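DUF309 domain-containing protein (Thermus thermophilus, PDB 2CXD) is of unknown function, a small all-helical protein of the DUF309 family from a thermophilic bacterium, found here as a single chain. Local coordinates at residues 6-11 against 21-26; 33-38 against 74-79. All blocks are in the same frame, centred on the assembly; numbering follows the deposited sequence.

How the interactions relate
From the N terminus, helix 5-13 runs out and helix 17-30 returns beside it; interaction 1 closes this short connection, with nine residues between its two segments. The chain then turns into helix 33-53, whose first turns belong to interaction 2. That contact spans 35 residues, including the rest of helix 33-53 and helix 59-69, before the loop preceding helix 81-92 comes back to it. The two contacts are therefore in series, neither nested nor crossed. In space their centres lie about 14 Å apart, and they meet where Leu9 CD2 packs against Leu79 CD1 at 4.3 Å. Together they join the N-terminal helical hairpin, helix 33-53 and the C-terminal part in one compact helical fold.

Interaction 1. Residues 6-11 against 21-26; sequences EEVLGL and HEVLEP
Val8 and Val23 share one rotamer, with CG1 opposite the backbone N (chi1 -180° and 172°), and unlike branches meet: CG2 of Val8, beside its own backbone N, touches CG1 of Val23 at 3.9 Å. They join the two arms of an antiparallel helical hairpin, helices 5-13 and 17-30, whose local axes approach to 10.4 Å at 145° between their directions. These valines also mark the closest backbone approach, CA of Val8 lying 7.4 Å from CA of Val23. Beta-branched side chains suit this place, since each offers two methyls close to its helix without a long stem. CG2 of Val8 serves a second neighbour as well, CD2 of Leu24 at 3.9 Å. Leu24 leaves its helix to one side, and its CD2 swings to Val8 while the side chain also packs on Leu39, Val42 and Ile43 of helix 33-53, so it links the hairpin to the next helix. On the exposed side the extended chain of Glu7 crosses Val23 obliquely, where a charged residue can keep its carboxylate hydrated. CG2, the other branch of Val23, is met by two side chains: Glu7 OE1 at 4.0 Å and Leu11 CD1, also at 4.0 Å.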
ATOM      1  N   GLU A   6      11.072  -5.911  -3.893  1.00 23.82           N
ATOM      2  CA  GLU A   6      12.146  -5.044  -4.356  1.00 27.33           C
ATOM      3  C   GLU A   6      11.671  -4.298  -5.599  1.00 25.43           C
ATOM      4  O   GLU A   6      11.979  -3.119  -5.787  1.00 26.49           O
ATOM      5  CB  GLU A   6      13.409  -5.858  -4.664  1.00 31.23           C
ATOM      6  CG  GLU A   6      14.092  -6.418  -3.419  1.00 36.25           C
ATOM      7  CD  GLU A   6      14.508  -5.330  -2.433  1.00 39.81           C
ATOM      8  OE1 GLU A   6      15.356  -4.485  -2.797  1.00 41.51           O
ATOM      9  OE2 GLU A   6      13.987  -5.318  -1.294  1.00 39.21           O
ATOM     10  N   GLU A   7      10.910  -4.985  -6.445  1.00 24.72           N
ATOM     11  CA  GLU A   7      10.382  -4.367  -7.655  1.00 21.30           C
ATOM     12  C   GLU A   7       9.325  -3.333  -7.262  1.00 15.87           C
ATOM     13  O   GLU A   7       9.322  -2.205  -7.758  1.00 18.65           O
ATOM     14  CB  GLU A   7       9.745  -5.422  -8.569  1.00 23.66           C
ATOM     15  CG  GLU A   7       9.151  -4.842  -9.852  1.00 29.44           C
ATOM     16  CD  GLU A   7       8.197  -5.800 -10.556  1.00 35.09           C
ATOM     17  OE1 GLU A   7       7.638  -5.413 -11.605  1.00 34.45           O
ATOM     18  OE2 GLU A   7       7.999  -6.933 -10.064  1.00 38.28           O
ATOM     19  N   VAL A   8       8.427  -3.729  -6.367  1.00 14.87           N
ATOM     20  CA  VAL A   8       7.358  -2.844  -5.909  1.00 14.51           C
ATOM     21  C   VAL A   8       7.914  -1.612  -5.197  1.00 15.43           C
ATOM     22  O   VAL A   8       7.478  -0.491  -5.452  1.00 12.29           O
ATOM     23  CB  VAL A   8       6.394  -3.591  -4.957  1.00 15.45           C
ATOM     24  CG1 VAL A   8       5.281  -2.654  -4.487  1.00 13.52           C
ATOM     25  CG2 VAL A   8       5.798  -4.800  -5.671  1.00 16.24           C
ATOM     26  N   LEU A   9       8.876  -1.822  -4.302  1.00 12.92           N
ATOM     27  CA  LEU A   9       9.474  -0.707  -3.579  1.00 18.27           C
ATOM     28  C   LEU A   9      10.146   0.272  -4.539  1.00 17.12           C
ATOM     29  O   LEU A   9      10.134   1.484  -4.311  1.00 18.82           O
ATOM     30  CB  LEU A   9      10.472  -1.224  -2.540  1.00 18.03           C
ATOM     31  CG  LEU A   9       9.817  -1.842  -1.302  1.00 22.36           C
ATOM     32  CD1 LEU A   9      10.881  -2.391  -0.366  1.00 22.95           C
ATOM     33  CD2 LEU A   9       8.981  -0.782  -0.593  1.00 24.65           C
ATOM     34  N   GLY A  10      10.720  -0.256  -5.618  1.00 17.35           N
ATOM     35  CA  GLY A  10      11.362   0.590  -6.609  1.00 13.70           C
ATOM     36  C   GLY A  10      10.350   1.487  -7.306  1.00 16.22           C
ATOM     37  O   GLY A  10      10.654   2.627  -7.661  1.00 16.53           O
ATOM     38  N   LEU A  11       9.144   0.971  -7.517  1.00 12.65           N
ATOM     39  CA  LEU A  11       8.088   1.746  -8.156  1.00 13.31           C
ATOM     40  C   LEU A  11       7.532   2.758  -7.156  1.00 11.07           C
ATOM     41  O   LEU A  11       7.292   3.918  -7.499  1.00 11.78           O
ATOM     42  CB  LEU A  11       6.960   0.821  -8.638  1.00 12.73           C
ATOM     43  CG  LEU A  11       7.318  -0.173  -9.755  1.00 15.16           C
ATOM     44  CD1 LEU A  11       6.135  -1.097 -10.033  1.00 12.53           C
ATOM     45  CD2 LEU A  11       7.711   0.587 -11.013  1.00 12.46           C
ATOM     46  N   HIS A  21      -0.012  -0.467  -8.120  1.00 12.11           N
ATOM     47  CA  HIS A  21      -1.342  -1.059  -8.134  1.00 15.09           C
ATOM     48  C   HIS A  21      -1.416  -2.230  -9.115  1.00 14.61           C
ATOM     49  O   HIS A  21      -1.881  -3.317  -8.768  1.00 12.31           O
ATOM     50  CB  HIS A  21      -2.376   0.007  -8.509  1.00 17.14           C
ATOM     51  CG  HIS A  21      -3.777  -0.508  -8.578  1.00 24.59           C
ATOM     52  ND1 HIS A  21      -4.310  -1.071  -9.717  1.00 29.80           N
ATOM     53  CD2 HIS A  21      -4.751  -0.569  -7.639  1.00 26.22           C
ATOM     54  CE1 HIS A  21      -5.551  -1.456  -9.476  1.00 27.00           C
ATOM     55  NE2 HIS A  21      -5.842  -1.163  -8.222  1.00 27.02           N
ATOM     56  N   GLU A  22      -0.956  -1.997 -10.341  1.00 12.90           N
ATOM     57  CA  GLU A  22      -0.978  -3.019 -11.386  1.00 15.08           C
ATOM     58  C   GLU A  22      -0.261  -4.302 -10.983  1.00 14.10           C
ATOM     59  O   GLU A  22      -0.738  -5.406 -11.256  1.00 11.72           O
ATOM     60  CB  GLU A  22      -0.346  -2.473 -12.672  1.00 15.47           C
ATOM     61  CG  GLU A  22      -1.191  -1.441 -13.400  1.00 23.71           C
ATOM     62  CD  GLU A  22      -2.544  -1.986 -13.845  1.00 31.05           C
ATOM     63  OE1 GLU A  22      -3.398  -2.238 -12.973  1.00 33.29           O
ATOM     64  OE2 GLU A  22      -2.754  -2.164 -15.065  1.00 36.64           O
ATOM     65  N   VAL A  23       0.886  -4.157 -10.331  1.00 14.36           N
ATOM     66  CA  VAL A  23       1.664  -5.310  -9.897  1.00 14.82           C
ATOM     67  C   VAL A  23       0.991  -6.079  -8.769  1.00 14.02           C
ATOM     68  O   VAL A  23       0.920  -7.307  -8.792  1.00 12.84           O
ATOM     69  CB  VAL A  23       3.072  -4.876  -9.417  1.00 15.37           C
ATOM     70  CG1 VAL A  23       3.799  -6.052  -8.774  1.00 16.58           C
ATOM     71  CG2 VAL A  23       3.870  -4.342 -10.586  1.00 15.15           C
ATOM     72  N   LEU A  24       0.471  -5.356  -7.785  1.00  9.25           N
ATOM     73  CA  LEU A  24      -0.140  -6.007  -6.634  1.00  9.81           C
ATOM     74  C   LEU A  24      -1.567  -6.547  -6.781  1.00 11.71           C
ATOM     75  O   LEU A  24      -1.916  -7.529  -6.134  1.00  9.98           O
ATOM     76  CB  LEU A  24      -0.082  -5.059  -5.424  1.00 10.87           C
ATOM     77  CG  LEU A  24       1.323  -4.634  -4.970  1.00 10.54           C
ATOM     78  CD1 LEU A  24       1.224  -3.727  -3.740  1.00  9.51           C
ATOM     79  CD2 LEU A  24       2.153  -5.881  -4.654  1.00 12.12           C
ATOM     80  N   GLU A  25      -2.387  -5.934  -7.630  1.00 11.71           N
ATOM     81  CA  GLU A  25      -3.776  -6.375  -7.764  1.00 14.34           C
ATOM     82  C   GLU A  25      -3.987  -7.874  -7.979  1.00 11.75           C
ATOM     83  O   GLU A  25      -4.856  -8.472  -7.350  1.00 12.85           O
ATOM     84  CB  GLU A  25      -4.487  -5.601  -8.875  1.00 20.03           C
ATOM     85  CG  GLU A  25      -6.000  -5.751  -8.827  1.00 24.27           C
ATOM     86  CD  GLU A  25      -6.697  -4.900  -9.864  1.00 31.39           C
ATOM     87  OE1 GLU A  25      -6.509  -5.158 -11.074  1.00 32.80           O
ATOM     88  OE2 GLU A  25      -7.429  -3.967  -9.469  1.00 35.13           O
ATOM     89  N   PRO A  26      -3.214  -8.495  -8.882  1.00 13.89           N
ATOM     90  CA  PRO A  26      -3.366  -9.935  -9.127  1.00 14.56           C
ATOM     91  C   PRO A  26      -3.098 -10.745  -7.858  1.00 13.73           C
ATOM     92  O   PRO A  26      -3.791 -11.727  -7.575  1.00 14.71           O
ATOM     93  CB  PRO A  26      -2.332 -10.210 -10.217  1.00 13.52           C
ATOM     94  CG  PRO A  26      -2.273  -8.917 -10.955  1.00 15.65           C
ATOM     95  CD  PRO A  26      -2.277  -7.897  -9.847  1.00 11.65           C
TER

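Interaction 2. Residues 33-38 against 74-79; sequences GEERRL and CPLMGL
The flat peptide group after Leu76 is approached on both faces. Over one lies a methyl of Leu38, CD2, 3.5 Å from Leu76 O; from the other comes the N-H of Leu79, tilted from the carbonyl plane, in a 2.9 Å hydrogen bond from Leu79 N to Leu76 O. That bond closes a type I' beta turn, Leu76 to Leu79, and with the return bond from Leu76 N to Leu79 O it gives the paired bonding of a tight two-residue hairpin, here within a loop that packs on the start of helix 33-53. Met77 and Gly78 occupy the turn's two central positions, both with positive phi, a conformation that glycine adopts easily.

A second flat group is the carboxylate of Glu35: the end of Met77 (selenomethionine) comes to its OE1 end from obliquely off the plane, CE lying 3.6 Å from Glu35 OE1. The two chains cross at about a right angle: Glu35 runs straight on beyond CG, whereas Met77 is bent at its last torsion (chi3 85°), which turns CE toward OE1 of Glu35. Flexible, polarisable Met77 suits a place between the aliphatic part of exposed Glu35 and the buried Leu38; an acid here can keep its charge near solvent.

Leu38 carries the buried side. With CG opposite its backbone N (chi1 171°), it pushes CD2 between the loop's side chains, 3.8 Å from Met77 SE and 4.0 Å from Leu76 CD2, and it also touches Trp81 of helix 81-92. A branched leucine suits this place because its two methyls serve different neighbours. CD1 of Leu76 rests against CB of Leu38, 4.0 Å away, and near the backbone O of Glu34, while the other methyl of Leu38, CD1, faces Leu79 CD2 at 4.3 Å.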
ATOM      1  N   GLY A  33      -6.784 -14.084   4.118  1.00 21.20           N
ATOM      2  CA  GLY A  33      -6.347 -13.717   5.453  1.00 22.53           C
ATOM      3  C   GLY A  33      -5.507 -12.458   5.579  1.00 22.13           C
ATOM      4  O   GLY A  33      -5.808 -11.437   4.959  1.00 21.21           O
ATOM      5  N   GLU A  34      -4.450 -12.533   6.388  1.00 21.04           N
ATOM      6  CA  GLU A  34      -3.577 -11.388   6.617  1.00 21.43           C
ATOM      7  C   GLU A  34      -2.828 -10.937   5.375  1.00 17.54           C
ATOM      8  O   GLU A  34      -2.571  -9.750   5.213  1.00 14.56           O
ATOM      9  CB  GLU A  34      -2.570 -11.686   7.733  1.00 24.23           C
ATOM     10  CG  GLU A  34      -3.201 -11.873   9.098  1.00 28.78           C
ATOM     11  CD  GLU A  34      -2.174 -11.916  10.216  1.00 34.35           C
ATOM     12  OE1 GLU A  34      -1.184 -12.675  10.093  1.00 33.08           O
ATOM     13  OE2 GLU A  34      -2.368 -11.199  11.222  1.00 37.60           O
ATOM     14  N   GLU A  35      -2.462 -11.880   4.512  1.00 17.24           N
ATOM     15  CA  GLU A  35      -1.752 -11.537   3.283  1.00 19.74           C
ATOM     16  C   GLU A  35      -2.635 -10.676   2.386  1.00 16.09           C
ATOM     17  O   GLU A  35      -2.151  -9.759   1.719  1.00 17.02           O
ATOM     18  CB  GLU A  35      -1.324 -12.802   2.535  1.00 24.36           C
ATOM     19  CG  GLU A  35      -0.135 -13.517   3.163  1.00 33.68           C
ATOM     20  CD  GLU A  35       0.253 -14.778   2.414  1.00 40.52           C
ATOM     21  OE1 GLU A  35       0.408 -14.717   1.175  1.00 43.59           O
ATOM     22  OE2 GLU A  35       0.410 -15.833   3.064  1.00 46.39           O
ATOM     23  N   ARG A  36      -3.930 -10.973   2.367  1.00 15.57           N
ATOM     24  CA  ARG A  36      -4.871 -10.199   1.562  1.00 12.45           C
ATOM     25  C   ARG A  36      -5.008  -8.794   2.151  1.00 13.74           C
ATOM     26  O   ARG A  36      -5.055  -7.801   1.416  1.00  9.52           O
ATOM     27  CB  ARG A  36      -6.243 -10.874   1.536  1.00 10.52           C
ATOM     28  CG  ARG A  36      -7.210 -10.237   0.544  1.00 11.43           C
ATOM     29  CD  ARG A  36      -8.585 -10.893   0.593  1.00 15.90           C
ATOM     30  NE  ARG A  36      -9.490 -10.348  -0.418  1.00 16.19           N
ATOM     31  CZ  ARG A  36      -9.533 -10.749  -1.685  1.00 18.83           C
ATOM     32  NH1 ARG A  36      -8.722 -11.709  -2.110  1.00 19.65           N
ATOM     33  NH2 ARG A  36     -10.392 -10.188  -2.527  1.00 20.10           N
ATOM     34  N   ARG A  37      -5.074  -8.715   3.478  1.00 11.47           N
ATOM     35  CA  ARG A  37      -5.194  -7.428   4.157  1.00 13.00           C
ATOM     36  C   ARG A  37      -3.946  -6.587   3.898  1.00 12.47           C
ATOM     37  O   ARG A  37      -4.033  -5.376   3.706  1.00 12.65           O
ATOM     38  CB  ARG A  37      -5.368  -7.620   5.666  1.00 15.18           C
ATOM     39  CG  ARG A  37      -6.706  -8.183   6.096  1.00 16.20           C
ATOM     40  CD  ARG A  37      -6.676  -8.508   7.580  1.00 18.94           C
ATOM     41  NE  ARG A  37      -6.314  -7.337   8.374  1.00 22.08           N
ATOM     42  CZ  ARG A  37      -5.980  -7.374   9.660  1.00 25.38           C
ATOM     43  NH1 ARG A  37      -5.957  -8.529  10.309  1.00 26.81           N
ATOM     44  NH2 ARG A  37      -5.675  -6.252  10.302  1.00 30.74           N
ATOM     45  N   LEU A  38      -2.785  -7.236   3.901  1.00 11.51           N
ATOM     46  CA  LEU A  38      -1.530  -6.536   3.658  1.00  9.22           C
ATOM     47  C   LEU A  38      -1.508  -5.949   2.253  1.00 10.41           C
ATOM     48  O   LEU A  38      -1.227  -4.764   2.063  1.00  8.39           O
ATOM     49  CB  LEU A  38      -0.336  -7.480   3.807  1.00  8.64           C
ATOM     50  CG  LEU A  38       0.988  -6.858   3.340  1.00 14.29           C
ATOM     51  CD1 LEU A  38       1.365  -5.699   4.269  1.00  9.88           C
ATOM     52  CD2 LEU A  38       2.082  -7.917   3.306  1.00 13.80           C
ATOM     53  N   CYS A  74       4.732  -7.247  11.514  1.00 20.40           N
ATOM     54  CA  CYS A  74       5.619  -6.524  10.614  1.00 21.38           C
ATOM     55  C   CYS A  74       7.047  -6.909  10.965  1.00 22.09           C
ATOM     56  O   CYS A  74       7.460  -6.785  12.120  1.00 25.29           O
ATOM     57  CB  CYS A  74       5.430  -5.015  10.770  1.00 19.08           C
ATOM     58  SG  CYS A  74       6.344  -4.018   9.568  1.00 17.59           S
ATOM     59  N   PRO A  75       7.824  -7.373   9.971  1.00 21.13           N
ATOM     60  CA  PRO A  75       7.407  -7.534   8.572  1.00 21.83           C
ATOM     61  C   PRO A  75       6.367  -8.620   8.310  1.00 18.57           C
ATOM     62  O   PRO A  75       6.026  -9.404   9.193  1.00 18.75           O
ATOM     63  CB  PRO A  75       8.726  -7.811   7.852  1.00 20.32           C
ATOM     64  CG  PRO A  75       9.506  -8.559   8.884  1.00 20.07           C
ATOM     65  CD  PRO A  75       9.232  -7.772  10.145  1.00 18.97           C
ATOM     66  N   LEU A  76       5.856  -8.638   7.083  1.00 20.34           N
ATOM     67  CA  LEU A  76       4.862  -9.612   6.653  1.00 18.24           C
ATOM     68  C   LEU A  76       5.127  -9.804   5.167  1.00 20.40           C
ATOM     69  O   LEU A  76       5.219  -8.830   4.421  1.00 16.60           O
ATOM     70  CB  LEU A  76       3.446  -9.070   6.877  1.00 22.07           C
ATOM     71  CG  LEU A  76       2.293 -10.073   6.988  1.00 25.03           C
ATOM     72  CD1 LEU A  76       0.986  -9.306   7.099  1.00 24.70           C
ATOM     73  CD2 LEU A  76       2.253 -10.996   5.786  1.00 28.28           C
HETATM   74  N   MSE A  77       5.254 -11.057   4.740  1.00 17.76           N
HETATM   75  CA  MSE A  77       5.545 -11.363   3.342  1.00 22.71           C
HETATM   76  C   MSE A  77       6.880 -10.744   2.950  1.00 21.30           C
HETATM   77  O   MSE A  77       7.133 -10.489   1.774  1.00 23.24           O
HETATM   78  CB  MSE A  77       4.452 -10.820   2.412  1.00 23.67           C
HETATM   79  CG  MSE A  77       3.110 -11.529   2.502  1.00 28.70           C
HETATM   80 SE   MSE A  77       1.939 -11.008   1.034  1.00 37.36          SE
HETATM   81  CE  MSE A  77       2.571 -12.256  -0.290  1.00 33.44           C
ATOM     82  N   GLY A  78       7.729 -10.499   3.943  1.00 23.38           N
ATOM     83  CA  GLY A  78       9.032  -9.908   3.682  1.00 22.90           C
ATOM     84  C   GLY A  78       8.979  -8.405   3.454  1.00 24.09           C
ATOM     85  O   GLY A  78       9.937  -7.809   2.962  1.00 23.95           O
ATOM     86  N   LEU A  79       7.861  -7.783   3.813  1.00 20.81           N
ATOM     87  CA  LEU A  79       7.711  -6.346   3.626  1.00 19.62           C
ATOM     88  C   LEU A  79       7.538  -5.577   4.930  1.00 17.18           C
ATOM     89  O   LEU A  79       6.764  -5.977   5.800  1.00 16.95           O
ATOM     90  CB  LEU A  79       6.505  -6.057   2.719  1.00 18.46           C
ATOM     91  CG  LEU A  79       6.094  -4.589   2.551  1.00 13.68           C
ATOM     92  CD1 LEU A  79       7.145  -3.851   1.743  1.00 12.47           C
ATOM     93  CD2 LEU A  79       4.739  -4.505   1.859  1.00 14.75           C
TER